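Local coordinates for protein glycogen synthase (Cyanobacterium sp. CLg1, PDB 6GNF) that is a bacterial glycogen (starch) synthase of the two-domain GT-B glycosyltransferase type, crystallised with ADP and a glycan bound, at residues 105-108 against 109-113; 270-273 against 274-277. All blocks are in the same frame, centred on the assembly; numbering follows the deposited sequence.

Interaction 1: 105-108 against 109-113; sequences DHHV and YLSKT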
# COMPACT_ATOMS: atom_id res chain seq x y z
N ASP A 105 6.24 -15.38 15.56
CA ASP A 105 5.51 -16.62 15.43
C ASP A 105 4.54 -16.84 16.60
O ASP A 105 4.93 -16.80 17.76
CB ASP A 105 6.46 -17.80 15.35
CG ASP A 105 5.74 -19.14 15.23
OD1 ASP A 105 5.07 -19.42 14.21
OD2 ASP A 105 5.85 -19.94 16.19
N HIS A 106 3.28 -17.11 16.26
CA HIS A 106 2.25 -17.42 17.24
C HIS A 106 1.09 -18.10 16.53
O HIS A 106 0.83 -17.83 15.37
CB HIS A 106 1.74 -16.14 17.91
CG HIS A 106 1.00 -16.38 19.18
ND1 HIS A 106 -0.32 -16.76 19.22
CD2 HIS A 106 1.41 -16.31 20.47
CE1 HIS A 106 -0.70 -16.92 20.47
NE2 HIS A 106 0.33 -16.65 21.26
N HIS A 107 0.38 -18.96 17.25
CA HIS A 107 -0.76 -19.69 16.71
C HIS A 107 -1.78 -18.77 16.00
O HIS A 107 -2.29 -19.14 14.96
CB HIS A 107 -1.39 -20.55 17.84
CG HIS A 107 -2.78 -21.02 17.57
ND1 HIS A 107 -3.04 -22.20 16.90
CD2 HIS A 107 -3.99 -20.53 17.95
CE1 HIS A 107 -4.34 -22.39 16.83
NE2 HIS A 107 -4.94 -21.39 17.46
N VAL A 108 -1.99 -17.55 16.49
CA VAL A 108 -3.00 -16.67 15.93
C VAL A 108 -2.58 -16.05 14.61
O VAL A 108 -3.42 -15.46 13.95
CB VAL A 108 -3.41 -15.52 16.90
CG1 VAL A 108 -3.83 -16.07 18.24
CG2 VAL A 108 -2.28 -14.50 17.07
N TYR A 109 -1.29 -16.12 14.26
CA TYR A 109 -0.83 -15.66 12.95
C TYR A 109 -0.78 -16.80 11.95
O TYR A 109 -1.22 -16.63 10.81
CB TYR A 109 0.55 -15.02 13.03
CG TYR A 109 0.65 -13.83 13.95
CD1 TYR A 109 -0.27 -12.79 13.88
CD2 TYR A 109 1.69 -13.73 14.86
CE1 TYR A 109 -0.16 -11.70 14.72
CE2 TYR A 109 1.80 -12.64 15.70
CZ TYR A 109 0.87 -11.62 15.63
OH TYR A 109 0.97 -10.55 16.46
N LEU A 110 -0.24 -17.94 12.35
CA LEU A 110 0.05 -19.02 11.41
C LEU A 110 -1.20 -19.78 11.01
O LEU A 110 -1.46 -19.99 9.83
CB LEU A 110 1.05 -20.00 12.03
CG LEU A 110 1.67 -21.03 11.09
CD1 LEU A 110 2.52 -20.35 10.04
CD2 LEU A 110 2.49 -22.04 11.88
N SER A 111 -1.97 -20.18 12.02
CA SER A 111 -3.06 -21.14 11.84
C SER A 111 -4.44 -20.51 11.52
O SER A 111 -5.47 -21.19 11.65
CB SER A 111 -3.17 -22.02 13.09
OG SER A 111 -3.49 -21.22 14.22
N LYS A 112 -4.46 -19.25 11.07
CA LYS A 112 -5.71 -18.62 10.61
C LYS A 112 -6.25 -19.31 9.35
O LYS A 112 -7.46 -19.54 9.22
CB LYS A 112 -5.51 -17.12 10.35
CG LYS A 112 -5.37 -16.29 11.61
CD LYS A 112 -6.64 -16.31 12.45
CE LYS A 112 -6.63 -15.25 13.54
NZ LYS A 112 -7.92 -15.20 14.28
N THR A 113 -5.35 -19.66 8.44
CA THR A 113 -5.70 -20.38 7.22
C THR A 113 -4.49 -21.21 6.75
O THR A 113 -3.34 -20.80 6.95
CB THR A 113 -6.16 -19.39 6.12
OG1 THR A 113 -6.56 -20.11 4.94
CG2 THR A 113 -5.05 -18.38 5.75
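Ser111 holds OG between its own backbone N and carbonyl carbon (chi1 63°), which directs the hydroxyl back to the carbonyl of His107, while Tyr109 has CG anti to its carbonyl carbon (chi1 -59°), which sets one ring face against Val108 CG2 and CD2 against His106 CB. Tyr109 lies in the short helix 107-110, a single N-capped turn directly following strand 99-105, and Ser111 comes just after its end. His106 is the N-cap: its ND1 accepts the amide of Val108 in the plane of the imidazole, with a nearly straight N-H...N angle of 172°, and NE2 of the same ring is tied to Thr87. His106 O is gripped twice, by Tyr109 N at 2.9 Å from above the carbonyl plane and by Leu110 N at 3.2 Å almost in line with the C=O. At the far end Ser111 N (3.1 Å) and Ser111 OG (a short 2.5 Å) reach His107 O from opposite faces of its plane, and OG also lies over one face of the His107 ring. On the flank of the turn, Val108 CG2 makes a CH-pi contact, 4.2 Å from the Tyr109 ring centroid. The Tyr109 hydroxyl bonds to Arg135 O on helix 132-144, and Arg135 NH1 donates to Val108 O. Lys112, whose NZ pairs with Asp131, bends at its second torsion round Val108 O, bringing CG and CE each to 3.2 Å from that oxygen.

Interaction 2: 270-273 against 274-277; sequences TVSP and NFAH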
# COMPACT_ATOMS: atom_id res chain seq x y z
N THR A 270 4.53 10.42 5.46
CA THR A 270 3.67 9.68 4.54
C THR A 270 4.31 9.55 3.15
O THR A 270 5.46 9.97 2.95
CB THR A 270 2.25 10.28 4.49
OG1 THR A 270 1.38 9.37 3.81
CG2 THR A 270 2.24 11.64 3.82
N VAL A 271 3.57 8.98 2.20
CA VAL A 271 4.18 8.42 1.00
C VAL A 271 4.08 9.30 -0.26
O VAL A 271 4.39 8.84 -1.36
CB VAL A 271 3.67 6.99 0.75
CG1 VAL A 271 4.16 6.07 1.85
CG2 VAL A 271 2.15 6.95 0.67
N SER A 272 3.70 10.56 -0.10
CA SER A 272 3.88 11.60 -1.13
C SER A 272 3.60 12.99 -0.54
O SER A 272 2.75 13.12 0.35
CB SER A 272 2.97 11.37 -2.35
OG SER A 272 1.65 11.77 -2.11
N PRO A 273 4.35 14.02 -0.99
CA PRO A 273 4.12 15.39 -0.51
C PRO A 273 2.69 15.88 -0.74
O PRO A 273 2.16 16.63 0.07
CB PRO A 273 5.07 16.24 -1.37
CG PRO A 273 6.05 15.30 -1.96
CD PRO A 273 5.45 13.93 -1.97
N ASN A 274 2.09 15.53 -1.86
CA ASN A 274 0.75 16.03 -2.16
C ASN A 274 -0.30 15.35 -1.30
O ASN A 274 -1.29 15.98 -0.94
CB ASN A 274 0.42 15.88 -3.66
CG ASN A 274 -0.89 16.56 -4.03
OD1 ASN A 274 -1.07 17.75 -3.78
ND2 ASN A 274 -1.81 15.81 -4.60
N PHE A 275 -0.09 14.07 -0.99
CA PHE A 275 -0.99 13.38 -0.07
C PHE A 275 -0.92 13.98 1.33
O PHE A 275 -1.95 14.17 1.98
CB PHE A 275 -0.69 11.89 -0.01
CG PHE A 275 -1.61 11.12 0.91
CD1 PHE A 275 -2.98 11.14 0.71
CD2 PHE A 275 -1.10 10.37 1.96
CE1 PHE A 275 -3.83 10.43 1.54
CE2 PHE A 275 -1.94 9.67 2.79
CZ PHE A 275 -3.31 9.69 2.59
N ALA A 276 0.29 14.31 1.77
CA ALA A 276 0.49 14.94 3.08
C ALA A 276 -0.31 16.24 3.15
O ALA A 276 -0.98 16.53 4.13
CB ALA A 276 1.97 15.22 3.32
N HIS A 277 -0.22 17.01 2.06
CA HIS A 277 -0.98 18.24 1.89
C HIS A 277 -2.48 17.99 2.01
O HIS A 277 -3.17 18.74 2.66
CB HIS A 277 -0.65 18.82 0.52
CG HIS A 277 -1.09 20.23 0.35
ND1 HIS A 277 -2.42 20.59 0.43
CD2 HIS A 277 -0.41 21.36 0.03
CE1 HIS A 277 -2.53 21.89 0.20
NE2 HIS A 277 -1.33 22.37 -0.04
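The N-cap of helix 273-281 is the site where Ser272 meets Phe275, in the beta-alpha turn that leaves strand 267-270 of the N-terminal Rossmann-like domain. Ser272 OG sits between its own N and carbonyl carbon (chi1 78°), a rotation that swings it over the first turn, where it accepts Phe275 N at 3.1 Å with an N-H...O angle of 152°. The same hydroxyl is bonded to the carbonyl of Pro435, so its orientation is set from two directions. Helical bonding begins at once: Ser272 O takes Ala276 N and Pro273 O takes His277 N, each at 3.1 Å. Pro273 occupies the first helical position, and its backbone N has no hydrogen to offer there. The next amide, Asn274 N, is bonded to Asp460 of helix 457-461, and Asn274 ND2 reaches Gly456 O, so the helix start is joined to the C-terminal Rossmann-like domain. Asp460 OD2, a carboxylate oxygen at the N-terminal end of the helix, probably also interacts favourably with the helix dipole. Neighbouring Val271 belongs to the glycan pocket and touches the bound AC1 unit, placing this turn at the cleft between the domains. On the strand side, Thr270 and Phe275 cross at about a right angle. Thr270 CG2 packs on Ala276 CB at 3.6 Å. Its OG1, bonded to Leu200 O, meets the edge of the Phe275 ring in plane, 3.3 Å from CD2 and 3.5 Å from CE2.

Along the chain the two contacts stand in series, neither nested nor crossing: interaction 1 is complete at residue 113, and interaction 2 opens at residue 270. Each closes a single local turn just after a strand of the same nine-stranded mixed sheet, 99-105 for the first and 267-270 for the second. Those strands lie on either side of strand 23-27, and the contacts fall on opposite sides of the chain's centre, with centres 34 Å apart and nearest atoms about 22 Å apart. Interaction 1 ties the end of strand 99-105 to helix 132-144 within one domain, whereas interaction 2 links the sheet to helix 457-461 across the ligand-bearing cleft.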